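Local coordinates for PUA domain-containing protein (Aeropyrum pernix, PDB 2CX0), which is of unknown function but carries a PUA domain and, judging from its family, may bind RNA and act in translation initiation, at residues A[8-18]-A[45-53]; A[31-39]-A[85-93]. One frame throughout, in Å; residues are numbered along the deposited sequence.

From the N terminus, the chain runs through strand 9-17, helix 20-30 and a loop before coming back as strand 45-51, and contact 1 closes this excursion by pairing the two strands in an antiparallel sheet. Contact 2 starts inside it: loop 31-39 lies between the paired strands, yet its partner 85-93, which starts on the last residues of helix 80-86, comes only after the remaining strands of that sheet. The two closures therefore cross rather than nest. Contact 1 pairs the second and third strands of the N-terminal sheet, whereas contact 2 ties the loop to the segment leading into strand 93-97 of the second sheet. Their centres are about 25 Å apart, but L45 packs against F39.

Contact 1 of 2, residues A[8-18]-A[45-53]; sequences VGLARLEARAL and LRLVKARTD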
loop_
_atom_site.group_PDB
_atom_site.type_symbol
_atom_site.label_atom_id
_atom_site.label_comp_id
_atom_site.label_asym_id
_atom_site.label_seq_id
_atom_site.Cartn_x
_atom_site.Cartn_y
_atom_site.Cartn_z
ATOM N N VAL A 8 -7.046 -14.961 -7.763
ATOM C CA VAL A 8 -7.239 -14.463 -9.106
ATOM C C VAL A 8 -7.050 -15.525 -10.188
ATOM O O VAL A 8 -7.599 -15.316 -11.309
ATOM C CB VAL A 8 -6.303 -13.229 -9.391
ATOM C CG1 VAL A 8 -6.574 -12.123 -8.350
ATOM C CG2 VAL A 8 -4.844 -13.645 -9.263
ATOM N N GLY A 9 -6.273 -16.579 -9.911
ATOM C CA GLY A 9 -6.099 -17.589 -10.931
ATOM C C GLY A 9 -5.076 -17.297 -12.006
ATOM O O GLY A 9 -4.100 -16.592 -11.786
ATOM N N LEU A 10 -5.304 -17.831 -13.199
ATOM C CA LEU A 10 -4.362 -17.649 -14.292
ATOM C C LEU A 10 -4.285 -16.194 -14.765
ATOM O O LEU A 10 -5.312 -15.526 -14.913
ATOM C CB LEU A 10 -4.776 -18.563 -15.448
ATOM C CG LEU A 10 -3.923 -18.395 -16.691
ATOM C CD1 LEU A 10 -2.652 -19.282 -16.547
ATOM C CD2 LEU A 10 -4.785 -18.772 -17.919
ATOM N N ALA A 11 -3.076 -15.675 -14.933
ATOM C CA ALA A 11 -2.923 -14.327 -15.428
ATOM C C ALA A 11 -1.955 -14.298 -16.590
ATOM O O ALA A 11 -0.888 -14.893 -16.513
ATOM C CB ALA A 11 -2.428 -13.313 -14.284
ATOM N N ARG A 12 -2.348 -13.593 -17.658
ATOM C CA ARG A 12 -1.478 -13.412 -18.825
ATOM C C ARG A 12 -0.802 -12.060 -18.607
ATOM O O ARG A 12 -1.483 -11.025 -18.402
ATOM C CB ARG A 12 -2.300 -13.391 -20.109
ATOM C CG ARG A 12 -2.719 -14.804 -20.469
ATOM C CD ARG A 12 -3.916 -14.877 -21.408
ATOM N NE ARG A 12 -4.573 -16.200 -21.355
ATOM C CZ ARG A 12 -4.077 -17.322 -21.884
ATOM N NH1 ARG A 12 -2.915 -17.276 -22.510
ATOM N NH2 ARG A 12 -4.714 -18.498 -21.802
ATOM N N LEU A 13 0.527 -12.050 -18.668
ATOM C CA LEU A 13 1.277 -10.839 -18.398
ATOM C C LEU A 13 1.980 -10.221 -19.605
ATOM O O LEU A 13 2.427 -10.913 -20.490
ATOM C CB LEU A 13 2.319 -11.126 -17.332
ATOM C CG LEU A 13 1.972 -10.961 -15.856
ATOM C CD1 LEU A 13 0.827 -11.811 -15.478
ATOM C CD2 LEU A 13 3.186 -11.333 -15.043
ATOM N N GLU A 14 2.044 -8.894 -19.601
ATOM C CA GLU A 14 2.742 -8.093 -20.604
ATOM C C GLU A 14 3.602 -7.124 -19.796
ATOM O O GLU A 14 3.059 -6.398 -18.966
ATOM C CB GLU A 14 1.778 -7.269 -21.441
ATOM C CG GLU A 14 1.185 -8.006 -22.581
ATOM C CD GLU A 14 0.580 -7.063 -23.594
ATOM O OE1 GLU A 14 -0.183 -6.164 -23.168
ATOM O OE2 GLU A 14 0.874 -7.222 -24.802
ATOM N N ALA A 15 4.923 -7.115 -20.003
ATOM C CA ALA A 15 5.805 -6.228 -19.229
ATOM C C ALA A 15 6.618 -5.355 -20.188
ATOM O O ALA A 15 6.866 -5.763 -21.316
ATOM C CB ALA A 15 6.763 -7.071 -18.382
ATOM N N ARG A 16 7.008 -4.160 -19.756
ATOM C CA ARG A 16 7.849 -3.288 -20.586
ATOM C C ARG A 16 8.567 -2.327 -19.649
ATOM O O ARG A 16 8.162 -2.100 -18.519
ATOM C CB ARG A 16 7.036 -2.490 -21.624
ATOM C CG ARG A 16 6.138 -1.446 -21.047
ATOM C CD ARG A 16 5.507 -0.624 -22.144
ATOM N NE ARG A 16 4.600 0.432 -21.663
ATOM C CZ ARG A 16 4.994 1.576 -21.125
ATOM N NH1 ARG A 16 6.292 1.844 -20.967
ATOM N NH2 ARG A 16 4.096 2.490 -20.811
ATOM N N ALA A 17 9.671 -1.772 -20.131
ATOM C CA ALA A 17 10.462 -0.822 -19.354
ATOM C C ALA A 17 9.704 0.468 -19.361
ATOM O O ALA A 17 8.901 0.707 -20.275
ATOM C CB ALA A 17 11.872 -0.665 -19.990
ATOM N N LEU A 18 9.819 1.255 -18.284
ATOM C CA LEU A 18 9.164 2.566 -18.265
ATOM C C LEU A 18 10.084 3.449 -19.085
ATOM O O LEU A 18 11.304 3.294 -19.045
ATOM C CB LEU A 18 9.119 3.195 -16.846
ATOM C CG LEU A 18 7.801 3.133 -16.078
ATOM C CD1 LEU A 18 7.319 1.739 -16.025
ATOM C CD2 LEU A 18 8.016 3.706 -14.664
ATOM N N LEU A 45 12.860 0.010 -13.407
ATOM C CA LEU A 45 11.418 0.250 -13.294
ATOM C C LEU A 45 10.722 -0.318 -14.512
ATOM O O LEU A 45 11.049 0.039 -15.648
ATOM C CB LEU A 45 11.155 1.760 -13.218
ATOM C CG LEU A 45 11.003 2.548 -11.911
ATOM C CD1 LEU A 45 11.795 1.888 -10.769
ATOM C CD2 LEU A 45 11.419 4.037 -12.165
ATOM N N ARG A 46 9.769 -1.211 -14.286
ATOM C CA ARG A 46 9.013 -1.809 -15.378
ATOM C C ARG A 46 7.511 -1.756 -15.062
ATOM O O ARG A 46 7.083 -1.734 -13.907
ATOM C CB ARG A 46 9.448 -3.277 -15.591
ATOM C CG ARG A 46 10.953 -3.463 -15.908
ATOM C CD ARG A 46 11.335 -4.928 -16.187
ATOM N NE ARG A 46 10.695 -5.498 -17.380
ATOM C CZ ARG A 46 11.059 -5.267 -18.644
ATOM N NH1 ARG A 46 12.080 -4.450 -18.936
ATOM N NH2 ARG A 46 10.411 -5.882 -19.619
ATOM N N LEU A 47 6.724 -1.765 -16.099
ATOM C CA LEU A 47 5.282 -1.752 -15.975
ATOM C C LEU A 47 4.801 -3.131 -16.383
ATOM O O LEU A 47 5.056 -3.577 -17.531
ATOM C CB LEU A 47 4.667 -0.725 -16.918
ATOM C CG LEU A 47 3.142 -0.660 -16.918
ATOM C CD1 LEU A 47 2.650 -0.022 -15.554
ATOM C CD2 LEU A 47 2.718 0.208 -18.082
ATOM N N VAL A 48 4.152 -3.808 -15.440
ATOM C CA VAL A 48 3.596 -5.143 -15.693
ATOM C C VAL A 48 2.059 -5.048 -15.746
ATOM O O VAL A 48 1.424 -4.530 -14.819
ATOM C CB VAL A 48 3.955 -6.085 -14.564
ATOM C CG1 VAL A 48 3.333 -7.435 -14.778
ATOM C CG2 VAL A 48 5.485 -6.150 -14.450
ATOM N N LYS A 49 1.478 -5.495 -16.837
ATOM C CA LYS A 49 0.013 -5.516 -16.989
ATOM C C LYS A 49 -0.411 -6.991 -16.915
ATOM O O LYS A 49 0.143 -7.831 -17.637
ATOM C CB LYS A 49 -0.387 -4.968 -18.339
ATOM C CG LYS A 49 -0.433 -3.462 -18.403
ATOM C CD LYS A 49 -1.119 -2.992 -19.688
ATOM C CE LYS A 49 -0.112 -2.681 -20.794
ATOM N NZ LYS A 49 -0.804 -2.453 -22.142
ATOM N N ALA A 50 -1.380 -7.316 -16.057
ATOM C CA ALA A 50 -1.778 -8.717 -15.929
ATOM C C ALA A 50 -3.266 -8.807 -16.192
ATOM O O ALA A 50 -4.052 -8.021 -15.607
ATOM C CB ALA A 50 -1.505 -9.202 -14.497
ATOM N N ARG A 51 -3.656 -9.734 -17.052
ATOM C CA ARG A 51 -5.059 -9.916 -17.324
ATOM C C ARG A 51 -5.503 -11.247 -16.770
ATOM O O ARG A 51 -4.906 -12.262 -17.087
ATOM C CB ARG A 51 -5.351 -9.859 -18.809
ATOM C CG ARG A 51 -6.856 -9.998 -19.138
ATOM C CD ARG A 51 -7.150 -9.672 -20.649
ATOM N NE ARG A 51 -6.395 -10.578 -21.529
ATOM C CZ ARG A 51 -6.704 -11.853 -21.763
ATOM N NH1 ARG A 51 -7.775 -12.403 -21.208
ATOM N NH2 ARG A 51 -5.906 -12.589 -22.520
ATOM N N THR A 52 -6.534 -11.227 -15.928
ATOM C CA THR A 52 -7.074 -12.430 -15.282
ATOM C C THR A 52 -8.519 -12.561 -15.746
ATOM O O THR A 52 -8.969 -11.763 -16.581
ATOM C CB THR A 52 -7.193 -12.237 -13.789
ATOM O OG1 THR A 52 -8.129 -11.162 -13.540
ATOM C CG2 THR A 52 -5.844 -11.908 -13.162
ATOM N N ASP A 53 -9.232 -13.551 -15.184
ATOM C CA ASP A 53 -10.676 -13.802 -15.434
ATOM C C ASP A 53 -11.600 -12.573 -15.371
ATOM O O ASP A 53 -12.474 -12.361 -16.205
ATOM C CB ASP A 53 -11.245 -14.721 -14.351
ATOM C CG ASP A 53 -11.237 -16.143 -14.745
ATOM O OD1 ASP A 53 -10.922 -16.395 -15.929
ATOM O OD2 ASP A 53 -11.549 -16.997 -13.868
HETATM O O HOH W 1 -7.901 -15.747 -13.953
#
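R16 and L47 face each other as an antiparallel hydrogen-bonded pair, as do E14 with K49 and R12 with R51. The bond from K49 N to E14 O is nearly straight, at 178° and 2.8 Å, while L18 N reaches L45 O over a longer 3.2 Å. On the face bearing L13, its CD1 sits 3.6 Å from A50 CB and its CD2 lies against V48 CG1. L18 folds its CD1 back over the backbone of the opposing strand, touching R46 C and L47 N.

These are the second and third strands of a six-stranded antiparallel sheet in sequential, meander order. A11 bonds to L3 of strand 2-5 and L13 to H1 on one flank, and strand 56-62 bonds to R46, V48 and A50 on the other.

The other face carries charge. E14 OE1 and K49 NZ form a long salt bridge at 3.9 Å. The side chains of R12 and R51 lie side by side, R12 CD 3.2 Å from R51 NH2, with guanidinium planes 6° apart and like charges close together. L47 CD2 lies over one face of the R16 guanidinium, whose NH2 is held by E22 of helix 20-30.

Away from this face, where A17 and R46 diverge, R46 bends at chi3 (64°), which brings its guanidinium flat over the R16-A17 peptide, with R16 C 3.9 Å from the plane; an alanine here would probably leave that peptide without its cover. Where V8 and D53 meet, a water bridges V8 O, L10 O and D53 N, while T52 CG2 packs on A11 CB and T52 OG1 is bonded to G55 O.

Contact 2 of 2, residues A[31-39]-A[85-93]; sequences KPYYTRIPF and AFGVDWLKG
T35 N donates to W90 O at 2.8 Å, bent to 134°, in the direct backbone bond between loop 31-39 and the type I turn V88-L91, both segments being loop or turn at this point. A water extends this link by joining Y33 O to K92 N. A second water accepts from T35 OG1 and donates to D89 O and L91 O.

W90 is the centre of the packing. With CG between the backbone N and the carbonyl carbon (chi1 64°), the indole is turned so that the P38 ring lies over one face, P38 CB 3.6 Å from the centroid of the five-membered ring in a CH-pi contact, and L91 CD2 of its own segment meets the opposite face. R36 O approaches the indole edge near CE3. W90 CZ3 in turn comes over a face of the Y34 ring, 3.4 Å from Y34 CD1, the two ring planes being inclined at 42°. Y34 OH is bonded to I76 O, and P78 of strand 76-78 touches both aromatics. P38 also packs against F86 at the end of helix 80-86, and F86 CE1 meets F39 CB at 3.8 Å.

At the exposed side of the contact, R36 grips D89 end-on: NH1 and NH2 both reach D89 OD2, at 3.1 and 3.2 Å, from the same side of the carboxylate plane. K92 instead uses its aliphatic chain, laying CE 3.5 Å from Y33 C. The contact thus joins the loop after helix 20-30 to the segment leading from helix 80-86 into strand 93-97: the indole is held by apolar packing on both faces, while the charge of R36 is probably offset by the single D89 oxygen that takes N-H groups from both of its terminal nitrogens.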
loop_
_atom_site.group_PDB
_atom_site.type_symbol
_atom_site.label_atom_id
_atom_site.label_comp_id
_atom_site.label_asym_id
_atom_site.label_seq_id
_atom_site.Cartn_x
_atom_site.Cartn_y
_atom_site.Cartn_z
ATOM N N LYS A 31 6.420 12.551 -5.159
ATOM C CA LYS A 31 6.997 13.492 -4.209
ATOM C C LYS A 31 6.069 14.207 -3.235
ATOM O O LYS A 31 6.392 14.344 -2.048
ATOM C CB LYS A 31 7.862 14.490 -4.950
ATOM C CG LYS A 31 9.189 13.844 -5.398
ATOM C CD LYS A 31 9.962 14.826 -6.267
ATOM C CE LYS A 31 11.142 14.180 -6.989
ATOM N NZ LYS A 31 11.821 15.143 -7.955
ATOM N N PRO A 32 4.886 14.596 -3.704
ATOM C CA PRO A 32 3.965 15.288 -2.811
ATOM C C PRO A 32 3.343 14.445 -1.741
ATOM O O PRO A 32 2.873 15.008 -0.761
ATOM C CB PRO A 32 2.876 15.804 -3.750
ATOM C CG PRO A 32 3.521 15.705 -5.154
ATOM C CD PRO A 32 4.321 14.465 -5.051
ATOM N N TYR A 33 3.302 13.114 -1.915
ATOM C CA TYR A 33 2.589 12.268 -0.944
ATOM C C TYR A 33 3.338 11.390 0.047
ATOM O O TYR A 33 2.716 10.746 0.887
ATOM C CB TYR A 33 1.620 11.401 -1.731
ATOM C CG TYR A 33 0.788 12.220 -2.642
ATOM C CD1 TYR A 33 -0.177 13.105 -2.131
ATOM C CD2 TYR A 33 0.953 12.133 -4.041
ATOM C CE1 TYR A 33 -0.958 13.871 -3.006
ATOM C CE2 TYR A 33 0.178 12.890 -4.910
ATOM C CZ TYR A 33 -0.776 13.753 -4.391
ATOM O OH TYR A 33 -1.605 14.471 -5.231
ATOM N N TYR A 34 4.663 11.386 -0.034
ATOM C CA TYR A 34 5.495 10.522 0.783
ATOM C C TYR A 34 6.656 11.357 1.261
ATOM O O TYR A 34 6.983 12.363 0.628
ATOM C CB TYR A 34 6.011 9.373 -0.105
ATOM C CG TYR A 34 4.861 8.550 -0.632
ATOM C CD1 TYR A 34 4.115 7.740 0.241
ATOM C CD2 TYR A 34 4.472 8.629 -1.965
ATOM C CE1 TYR A 34 3.003 7.017 -0.214
ATOM C CE2 TYR A 34 3.362 7.924 -2.441
ATOM C CZ TYR A 34 2.635 7.110 -1.552
ATOM O OH TYR A 34 1.591 6.385 -2.001
ATOM N N THR A 35 7.293 10.917 2.336
ATOM C CA THR A 35 8.436 11.635 2.881
ATOM C C THR A 35 9.573 11.633 1.878
ATOM O O THR A 35 10.267 12.639 1.709
ATOM C CB THR A 35 8.906 10.966 4.179
ATOM O OG1 THR A 35 7.837 10.998 5.136
ATOM C CG2 THR A 35 10.107 11.650 4.757
ATOM N N ARG A 36 9.778 10.508 1.221
ATOM C CA ARG A 36 10.858 10.433 0.228
ATOM C C ARG A 36 10.628 9.268 -0.729
ATOM O O ARG A 36 9.834 8.383 -0.432
ATOM C CB ARG A 36 12.201 10.208 0.921
ATOM C CG ARG A 36 12.362 8.785 1.448
ATOM C CD ARG A 36 13.669 8.588 2.278
ATOM N NE ARG A 36 13.586 9.287 3.549
ATOM C CZ ARG A 36 13.200 8.724 4.682
ATOM N NH1 ARG A 36 12.881 7.440 4.711
ATOM N NH2 ARG A 36 13.106 9.475 5.769
ATOM N N ILE A 37 11.318 9.294 -1.866
ATOM C CA ILE A 37 11.271 8.188 -2.804
ATOM C C ILE A 37 12.141 7.116 -2.133
ATOM O O ILE A 37 13.314 7.311 -1.827
ATOM C CB ILE A 37 11.840 8.565 -4.191
ATOM C CG1 ILE A 37 10.757 9.319 -5.019
ATOM C CG2 ILE A 37 12.120 7.290 -4.988
ATOM C CD1 ILE A 37 10.445 10.678 -4.588
ATOM N N PRO A 38 11.568 5.947 -1.915
ATOM C CA PRO A 38 12.237 4.831 -1.265
ATOM C C PRO A 38 13.316 4.099 -2.060
ATOM O O PRO A 38 14.147 3.421 -1.484
ATOM C CB PRO A 38 11.063 3.945 -0.888
ATOM C CG PRO A 38 10.146 4.132 -2.037
ATOM C CD PRO A 38 10.194 5.609 -2.308
ATOM N N PHE A 39 13.296 4.225 -3.377
ATOM C CA PHE A 39 14.272 3.542 -4.227
ATOM C C PHE A 39 15.149 4.502 -4.987
ATOM O O PHE A 39 14.801 5.685 -5.154
ATOM C CB PHE A 39 13.575 2.628 -5.241
ATOM C CG PHE A 39 12.479 3.305 -5.988
ATOM C CD1 PHE A 39 12.753 4.043 -7.131
ATOM C CD2 PHE A 39 11.152 3.231 -5.523
ATOM C CE1 PHE A 39 11.743 4.700 -7.824
ATOM C CE2 PHE A 39 10.130 3.896 -6.218
ATOM C CZ PHE A 39 10.418 4.622 -7.351
ATOM N N ALA A 85 10.001 -4.758 1.055
ATOM C CA ALA A 85 11.262 -4.570 0.447
ATOM C C ALA A 85 11.903 -3.225 0.820
ATOM O O ALA A 85 13.118 -3.160 1.000
ATOM C CB ALA A 85 11.098 -4.739 -1.129
ATOM N N PHE A 86 11.103 -2.169 1.019
ATOM C CA PHE A 86 11.647 -0.829 1.272
ATOM C C PHE A 86 11.335 -0.229 2.638
ATOM O O PHE A 86 11.802 0.855 2.931
ATOM C CB PHE A 86 11.134 0.116 0.167
ATOM C CG PHE A 86 11.670 -0.203 -1.193
ATOM C CD1 PHE A 86 12.992 0.121 -1.521
ATOM C CD2 PHE A 86 10.893 -0.886 -2.145
ATOM C CE1 PHE A 86 13.525 -0.233 -2.773
ATOM C CE2 PHE A 86 11.423 -1.239 -3.384
ATOM C CZ PHE A 86 12.750 -0.908 -3.689
ATOM N N GLY A 87 10.517 -0.902 3.456
ATOM C CA GLY A 87 10.242 -0.380 4.783
ATOM C C GLY A 87 9.076 0.576 4.747
ATOM O O GLY A 87 8.441 0.741 3.673
ATOM N N VAL A 88 8.821 1.241 5.879
ATOM C CA VAL A 88 7.689 2.161 5.963
ATOM C C VAL A 88 8.098 3.546 6.342
ATOM O O VAL A 88 7.258 4.472 6.434
ATOM C CB VAL A 88 6.672 1.667 7.026
ATOM C CG1 VAL A 88 6.036 0.386 6.503
ATOM C CG2 VAL A 88 7.398 1.412 8.410
ATOM N N ASP A 89 9.399 3.720 6.580
ATOM C CA ASP A 89 9.852 5.034 7.028
ATOM C C ASP A 89 9.694 6.139 5.965
ATOM O O ASP A 89 9.657 7.300 6.299
ATOM C CB ASP A 89 11.303 4.971 7.548
ATOM C CG ASP A 89 11.690 6.234 8.286
ATOM O OD1 ASP A 89 11.147 6.433 9.388
ATOM O OD2 ASP A 89 12.504 7.044 7.745
ATOM N N TRP A 90 9.578 5.762 4.706
ATOM C CA TRP A 90 9.379 6.729 3.635
ATOM C C TRP A 90 7.916 7.245 3.527
ATOM O O TRP A 90 7.624 8.199 2.781
ATOM C CB TRP A 90 9.817 6.101 2.316
ATOM C CG TRP A 90 9.009 4.917 1.885
ATOM C CD1 TRP A 90 9.065 3.636 2.390
ATOM C CD2 TRP A 90 7.998 4.902 0.868
ATOM N NE1 TRP A 90 8.147 2.831 1.754
ATOM C CE2 TRP A 90 7.480 3.580 0.809
ATOM C CE3 TRP A 90 7.480 5.875 -0.004
ATOM C CZ2 TRP A 90 6.463 3.206 -0.101
ATOM C CZ3 TRP A 90 6.460 5.508 -0.908
ATOM C CH2 TRP A 90 5.965 4.182 -0.945
ATOM N N LEU A 91 6.994 6.613 4.257
ATOM C CA LEU A 91 5.583 7.070 4.270
ATOM C C LEU A 91 5.471 8.232 5.228
ATOM O O LEU A 91 6.277 8.346 6.163
ATOM C CB LEU A 91 4.667 5.952 4.784
ATOM C CG LEU A 91 4.780 4.655 3.953
ATOM C CD1 LEU A 91 3.875 3.567 4.711
ATOM C CD2 LEU A 91 4.343 4.834 2.506
ATOM N N LYS A 92 4.479 9.096 5.030
ATOM C CA LYS A 92 4.295 10.245 5.957
ATOM C C LYS A 92 3.916 9.727 7.363
ATOM O O LYS A 92 4.231 10.338 8.385
ATOM C CB LYS A 92 3.203 11.121 5.418
ATOM C CG LYS A 92 3.684 11.905 4.197
ATOM C CD LYS A 92 2.665 12.959 3.817
ATOM C CE LYS A 92 3.128 13.779 2.613
ATOM N NZ LYS A 92 3.962 14.969 2.972
ATOM N N GLY A 93 3.212 8.602 7.411
ATOM C CA GLY A 93 2.871 8.072 8.716
ATOM C C GLY A 93 2.410 6.623 8.707
ATOM O O GLY A 93 2.150 6.034 7.648
HETATM O O HOH W 2 2.692 8.778 2.982
HETATM O O HOH W 3 8.518 9.454 7.264
#